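Local coordinates for 2-dehydropantoate 2-reductase (Geobacter metallireducens, PDB 3HN2), which probably catalyses the NADPH-dependent reduction of ketopantoate to pantoate, a step in the biosynthesis of pantothenate, at residues A[221-226]-A[288-293]; A[191-196]-A[215-220]. All coordinates share one frame; numbering follows the deposited sequence.

Interaction 1 of 2, residues A[221-226]-A[288-293]; sequences MLEVIA and AMPRVE
Glu-223 drives its carboxylate into the first turn of helix 290-302. With CG anti to its own carbonyl carbon (chi1 -72°) and the chain extended beyond it, the acid reaches backbone N-H groups that no earlier helical turn supplies with acceptors. OE1 takes the amide of Val-292 through its syn lone pair, N to OE1 3.2 Å and nearly straight at 168°. The amide of Arg-291 adds two weak bonds, N to OE1 at 3.1 Å and N to OE2 at 3.3 Å. A carboxylate suits a helix N-terminus, whose dipole would probably favour its ionised form. On its anti side OE2 meets Arg-291 NH1 at 2.4 Å, a very short salt bridge that lies 33° out of the guanidinium plane. Met-289, the N-cap residue, bends at its last torsion, so that CE lies 4.0 Å from Val-224 CA while CG rests near Glu-223 CB. Val-292 CG2 packs 3.4 Å from Glu-223 OE1. An alanine for Glu-223 would remove the acceptor of these amides and the partner of Arg-291, probably loosening the hold of helix 211-229 on helix 290-302. Behind the contact, helix 271-284 backs Met-289 and Val-292 through Leu-279, while Val-224 leans on Val-188 of helix 179-200.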
loop_
_atom_site.group_PDB
_atom_site.type_symbol
_atom_site.label_atom_id
_atom_site.label_comp_id
_atom_site.label_asym_id
_atom_site.label_seq_id
_atom_site.Cartn_x
_atom_site.Cartn_y
_atom_site.Cartn_z
ATOM N N MET A 221 -4.091 12.027 13.177
ATOM C CA MET A 221 -3.159 12.480 12.154
ATOM C C MET A 221 -2.988 13.992 12.080
ATOM O O MET A 221 -1.851 14.483 12.037
ATOM C CB MET A 221 -3.574 11.954 10.799
ATOM C CG MET A 221 -3.178 10.521 10.591
ATOM S SD MET A 221 -3.275 10.077 8.857
ATOM C CE MET A 221 -2.663 8.415 9.018
ATOM N N LEU A 222 -4.107 14.721 12.082
ATOM C CA LEU A 222 -4.070 16.190 12.101
ATOM C C LEU A 222 -3.328 16.805 13.306
ATOM O O LEU A 222 -2.769 17.895 13.192
ATOM C CB LEU A 222 -5.478 16.767 12.020
ATOM C CG LEU A 222 -6.151 16.696 10.648
ATOM C CD1 LEU A 222 -7.687 16.698 10.752
ATOM C CD2 LEU A 222 -5.662 17.818 9.770
ATOM N N GLU A 223 -3.337 16.105 14.439
ATOM C CA GLU A 223 -2.685 16.563 15.657
ATOM C C GLU A 223 -1.177 16.443 15.538
ATOM O O GLU A 223 -0.453 17.375 15.876
ATOM C CB GLU A 223 -3.176 15.767 16.866
ATOM C CG GLU A 223 -4.596 16.093 17.300
ATOM C CD GLU A 223 -5.017 15.355 18.560
ATOM O OE1 GLU A 223 -4.152 14.761 19.248
ATOM O OE2 GLU A 223 -6.228 15.373 18.862
ATOM N N VAL A 224 -0.728 15.289 15.042
ATOM C CA VAL A 224 0.680 15.004 14.768
ATOM C C VAL A 224 1.272 16.013 13.783
ATOM O O VAL A 224 2.398 16.485 13.974
ATOM C CB VAL A 224 0.862 13.558 14.235
ATOM C CG1 VAL A 224 2.321 13.240 13.966
ATOM C CG2 VAL A 224 0.292 12.548 15.222
ATOM N N ILE A 225 0.498 16.347 12.751
ATOM C CA ILE A 225 0.862 17.382 11.780
ATOM C C ILE A 225 0.984 18.766 12.441
ATOM O O ILE A 225 1.955 19.496 12.189
ATOM C CB ILE A 225 -0.130 17.403 10.586
ATOM C CG1 ILE A 225 0.095 16.184 9.687
ATOM C CG2 ILE A 225 0.024 18.668 9.753
ATOM C CD1 ILE A 225 -1.053 15.909 8.711
ATOM N N ALA A 226 0.025 19.102 13.306
ATOM C CA ALA A 226 0.038 20.372 14.039
ATOM C C ALA A 226 1.234 20.473 14.993
ATOM O O ALA A 226 1.828 21.546 15.158
ATOM C CB ALA A 226 -1.248 20.558 14.790
ATOM N N ALA A 288 -2.173 21.646 21.532
ATOM C CA ALA A 288 -3.222 20.759 22.019
ATOM C C ALA A 288 -3.212 19.459 21.226
ATOM O O ALA A 288 -3.476 19.453 20.024
ATOM C CB ALA A 288 -4.573 21.442 21.914
ATOM N N MET A 289 -2.866 18.369 21.906
ATOM C CA MET A 289 -2.906 17.031 21.318
ATOM C C MET A 289 -3.658 16.038 22.219
ATOM O O MET A 289 -3.040 15.149 22.812
ATOM C CB MET A 289 -1.488 16.530 21.024
ATOM C CG MET A 289 -0.887 17.077 19.739
ATOM S SD MET A 289 0.907 16.945 19.648
ATOM C CE MET A 289 1.163 15.409 18.767
ATOM N N PRO A 290 -4.998 16.180 22.319
ATOM C CA PRO A 290 -5.771 15.348 23.253
ATOM C C PRO A 290 -5.834 13.876 22.868
ATOM O O PRO A 290 -5.852 13.009 23.746
ATOM C CB PRO A 290 -7.179 15.958 23.197
ATOM C CG PRO A 290 -7.019 17.282 22.517
ATOM C CD PRO A 290 -5.870 17.117 21.589
ATOM N N ARG A 291 -5.855 13.597 21.568
ATOM C CA ARG A 291 -6.028 12.228 21.087
ATOM C C ARG A 291 -4.755 11.411 21.247
ATOM O O ARG A 291 -4.792 10.272 21.758
ATOM C CB ARG A 291 -6.547 12.207 19.642
ATOM C CG ARG A 291 -8.019 12.599 19.529
ATOM C CD ARG A 291 -8.528 12.596 18.077
ATOM N NE ARG A 291 -9.629 13.547 17.900
ATOM C CZ ARG A 291 -9.483 14.848 17.646
ATOM N NH1 ARG A 291 -8.275 15.392 17.532
ATOM N NH2 ARG A 291 -10.549 15.620 17.513
ATOM N N VAL A 292 -3.621 12.007 20.856
ATOM C CA VAL A 292 -2.310 11.368 21.058
ATOM C C VAL A 292 -2.134 11.075 22.545
ATOM O O VAL A 292 -1.672 9.990 22.919
ATOM C CB VAL A 292 -1.127 12.171 20.439
ATOM C CG1 VAL A 292 0.136 11.324 20.410
ATOM C CG2 VAL A 292 -1.457 12.639 18.999
ATOM N N GLU A 293 -2.650 11.962 23.387
ATOM C CA GLU A 293 -2.465 11.838 24.830
ATOM C C GLU A 293 -3.257 10.710 25.396
ATOM O O GLU A 293 -2.712 9.862 26.099
ATOM C CB GLU A 293 -2.822 13.129 25.566
ATOM C CG GLU A 293 -1.596 13.861 26.098
ATOM C CD GLU A 293 -1.921 14.804 27.238
ATOM O OE1 GLU A 293 -2.433 14.334 28.276
ATOM O OE2 GLU A 293 -1.652 16.015 27.099
#

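Interaction 2 of 2, residues A[191-196]-A[215-220]; sequences IPFNGL and KLVRGI
Apolar side chains alone join 191-196 to 215-220, two helical segments whose axes approach to 9.8 Å and run at 121° to each other. Branched aliphatic groups make most of the contact. Ile-220 has CG2 anti to its backbone N, which sets this methyl against Ile-191 CG2 at 3.8 Å and equally near Pro-192 CD. Its longer arm ends in CD1, which meets the tip of Leu-196 end on, 4.2 Å from Leu-196 CD1. The other Leu-196 branch, CD2, crosses obliquely to Val-217 CG2 at 3.8 Å, with Leu-216 CD1 farther off, at 4.4 Å. Beta-branched valine and isoleucine suit this place because each offers a methyl close to the backbone, where the helices come near.

The rings form a second group around Val-217 CG1, which chi1 of 170° places anti to the backbone N. Pro-192 CB lies 4.0 Å from that methyl, and Phe-193 brings its ring tip, CZ, to 3.8 Å, crossing the valine at about a right angle. Having no N-H, Pro-192 cannot bond to the preceding turn, and the helix kinks there; its compact ring lies against both Val-217 and Ile-220. Phe-193 also stacks with Trp-189, and Ile-207 of helix 204-207 touches Phe-193, Leu-196 and Val-217.

No hydrogen bond or charge pair crosses between the segments, so the fit depends on burial. In the helical C-terminal domain of this family, the contact joins two long helices, with the short helix 204-207 between them in the chain, and interlocking side chains rather than polar pairs set their register.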
loop_
_atom_site.group_PDB
_atom_site.type_symbol
_atom_site.label_atom_id
_atom_site.label_comp_id
_atom_site.label_asym_id
_atom_site.label_seq_id
_atom_site.Cartn_x
_atom_site.Cartn_y
_atom_site.Cartn_z
ATOM N N ILE A 191 1.690 6.809 14.645
ATOM C CA ILE A 191 0.905 7.105 15.837
ATOM C C ILE A 191 -0.516 6.500 15.787
ATOM O O ILE A 191 -0.835 5.707 16.674
ATOM C CB ILE A 191 1.004 8.598 16.272
ATOM C CG1 ILE A 191 2.412 8.868 16.834
ATOM C CG2 ILE A 191 -0.052 8.939 17.310
ATOM C CD1 ILE A 191 2.684 10.304 17.255
ATOM N N PRO A 192 -1.349 6.830 14.758
ATOM C CA PRO A 192 -2.665 6.148 14.703
ATOM C C PRO A 192 -2.577 4.631 14.598
ATOM O O PRO A 192 -3.281 3.935 15.310
ATOM C CB PRO A 192 -3.329 6.728 13.444
ATOM C CG PRO A 192 -2.205 7.306 12.650
ATOM C CD PRO A 192 -1.213 7.795 13.650
ATOM N N PHE A 193 -1.661 4.130 13.784
ATOM C CA PHE A 193 -1.643 2.711 13.467
ATOM C C PHE A 193 -0.868 1.827 14.440
ATOM O O PHE A 193 -1.417 0.835 14.908
ATOM C CB PHE A 193 -1.284 2.503 11.999
ATOM C CG PHE A 193 -2.313 3.076 11.064
ATOM C CD1 PHE A 193 -2.108 4.305 10.449
ATOM C CD2 PHE A 193 -3.522 2.408 10.843
ATOM C CE1 PHE A 193 -3.071 4.850 9.596
ATOM C CE2 PHE A 193 -4.490 2.947 9.992
ATOM C CZ PHE A 193 -4.269 4.167 9.370
ATOM N N ASN A 194 0.367 2.178 14.795
ATOM C CA ASN A 194 1.023 1.446 15.893
ATOM C C ASN A 194 0.341 1.654 17.254
ATOM O O ASN A 194 0.501 0.837 18.159
ATOM C CB ASN A 194 2.522 1.740 15.982
ATOM C CG ASN A 194 3.310 1.077 14.876
ATOM O OD1 ASN A 194 3.134 1.390 13.700
ATOM N ND2 ASN A 194 4.190 0.158 15.249
ATOM N N GLY A 195 -0.441 2.728 17.376
ATOM C CA GLY A 195 -1.264 2.972 18.563
ATOM C C GLY A 195 -2.542 2.151 18.673
ATOM O O GLY A 195 -2.706 1.382 19.621
ATOM N N LEU A 196 -3.443 2.321 17.707
ATOM C CA LEU A 196 -4.788 1.717 17.738
ATOM C C LEU A 196 -4.764 0.202 17.654
ATOM O O LEU A 196 -5.418 -0.473 18.441
ATOM C CB LEU A 196 -5.654 2.276 16.604
ATOM C CG LEU A 196 -6.607 3.464 16.807
ATOM C CD1 LEU A 196 -6.282 4.338 18.012
ATOM C CD2 LEU A 196 -6.674 4.296 15.535
ATOM N N LYS A 215 -12.393 8.664 10.669
ATOM C CA LYS A 215 -12.502 10.038 11.174
ATOM C C LYS A 215 -11.608 10.254 12.402
ATOM O O LYS A 215 -11.016 11.328 12.570
ATOM C CB LYS A 215 -13.965 10.358 11.496
ATOM C CG LYS A 215 -14.255 11.779 11.975
ATOM C CD LYS A 215 -15.759 11.989 12.111
ATOM C CE LYS A 215 -16.114 13.403 12.540
ATOM N NZ LYS A 215 -16.162 13.542 14.021
ATOM N N LEU A 216 -11.504 9.218 13.236
ATOM C CA LEU A 216 -10.603 9.210 14.381
ATOM C C LEU A 216 -9.145 9.288 13.922
ATOM O O LEU A 216 -8.400 10.133 14.396
ATOM C CB LEU A 216 -10.796 7.935 15.192
ATOM C CG LEU A 216 -10.644 7.915 16.716
ATOM C CD1 LEU A 216 -10.052 6.568 17.092
ATOM C CD2 LEU A 216 -9.806 9.052 17.314
ATOM N N VAL A 217 -8.769 8.391 13.006
ATOM C CA VAL A 217 -7.440 8.348 12.420
ATOM C C VAL A 217 -7.090 9.697 11.807
ATOM O O VAL A 217 -6.009 10.222 12.064
ATOM C CB VAL A 217 -7.302 7.192 11.394
ATOM C CG1 VAL A 217 -6.013 7.296 10.602
ATOM C CG2 VAL A 217 -7.314 5.874 12.112
ATOM N N ARG A 218 -8.027 10.271 11.050
ATOM C CA ARG A 218 -7.888 11.634 10.521
ATOM C C ARG A 218 -7.521 12.646 11.604
ATOM O O ARG A 218 -6.599 13.429 11.419
ATOM C CB ARG A 218 -9.174 12.089 9.832
ATOM C CG ARG A 218 -9.343 11.589 8.416
ATOM C CD ARG A 218 -10.720 11.938 7.902
ATOM N NE ARG A 218 -11.165 11.009 6.867
ATOM C CZ ARG A 218 -12.422 10.600 6.715
ATOM N NH1 ARG A 218 -12.728 9.752 5.741
ATOM N NH2 ARG A 218 -13.374 11.025 7.539
ATOM N N GLY A 219 -8.249 12.609 12.722
ATOM C CA GLY A 219 -8.068 13.545 13.822
ATOM C C GLY A 219 -6.736 13.373 14.525
ATOM O O GLY A 219 -6.047 14.363 14.811
ATOM N N ILE A 220 -6.376 12.118 14.795
ATOM C CA ILE A 220 -5.079 11.779 15.373
ATOM C C ILE A 220 -3.964 12.313 14.473
ATOM O O ILE A 220 -3.043 12.992 14.946
ATOM C CB ILE A 220 -4.928 10.252 15.582
ATOM C CG1 ILE A 220 -5.847 9.775 16.705
ATOM C CG2 ILE A 220 -3.480 9.878 15.919
ATOM C CD1 ILE A 220 -6.111 8.271 16.685
#

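How the interactions relate
Following the chain from the N terminus, helix 179-200 comes first, and interaction 2 closes when helix 211-229 folds back on it, enclosing the short helix 204-207. Farther along helix 211-229, interaction 1 opens and closes only when helix 290-302 arrives, after an excursion of 61 residues, just over half of them helical and none in a strand. The two loops therefore follow in series, neither nesting nor crossing, and share helix 211-229 on successive turns. Their centres are 9 Å apart. Met-221 CE bridges them by packing 3.6 Å from Phe-193 CE1, and Arg-291 CD packs against Leu-216 CD2. Together they tie three helices of the C-terminal domain into one bundle.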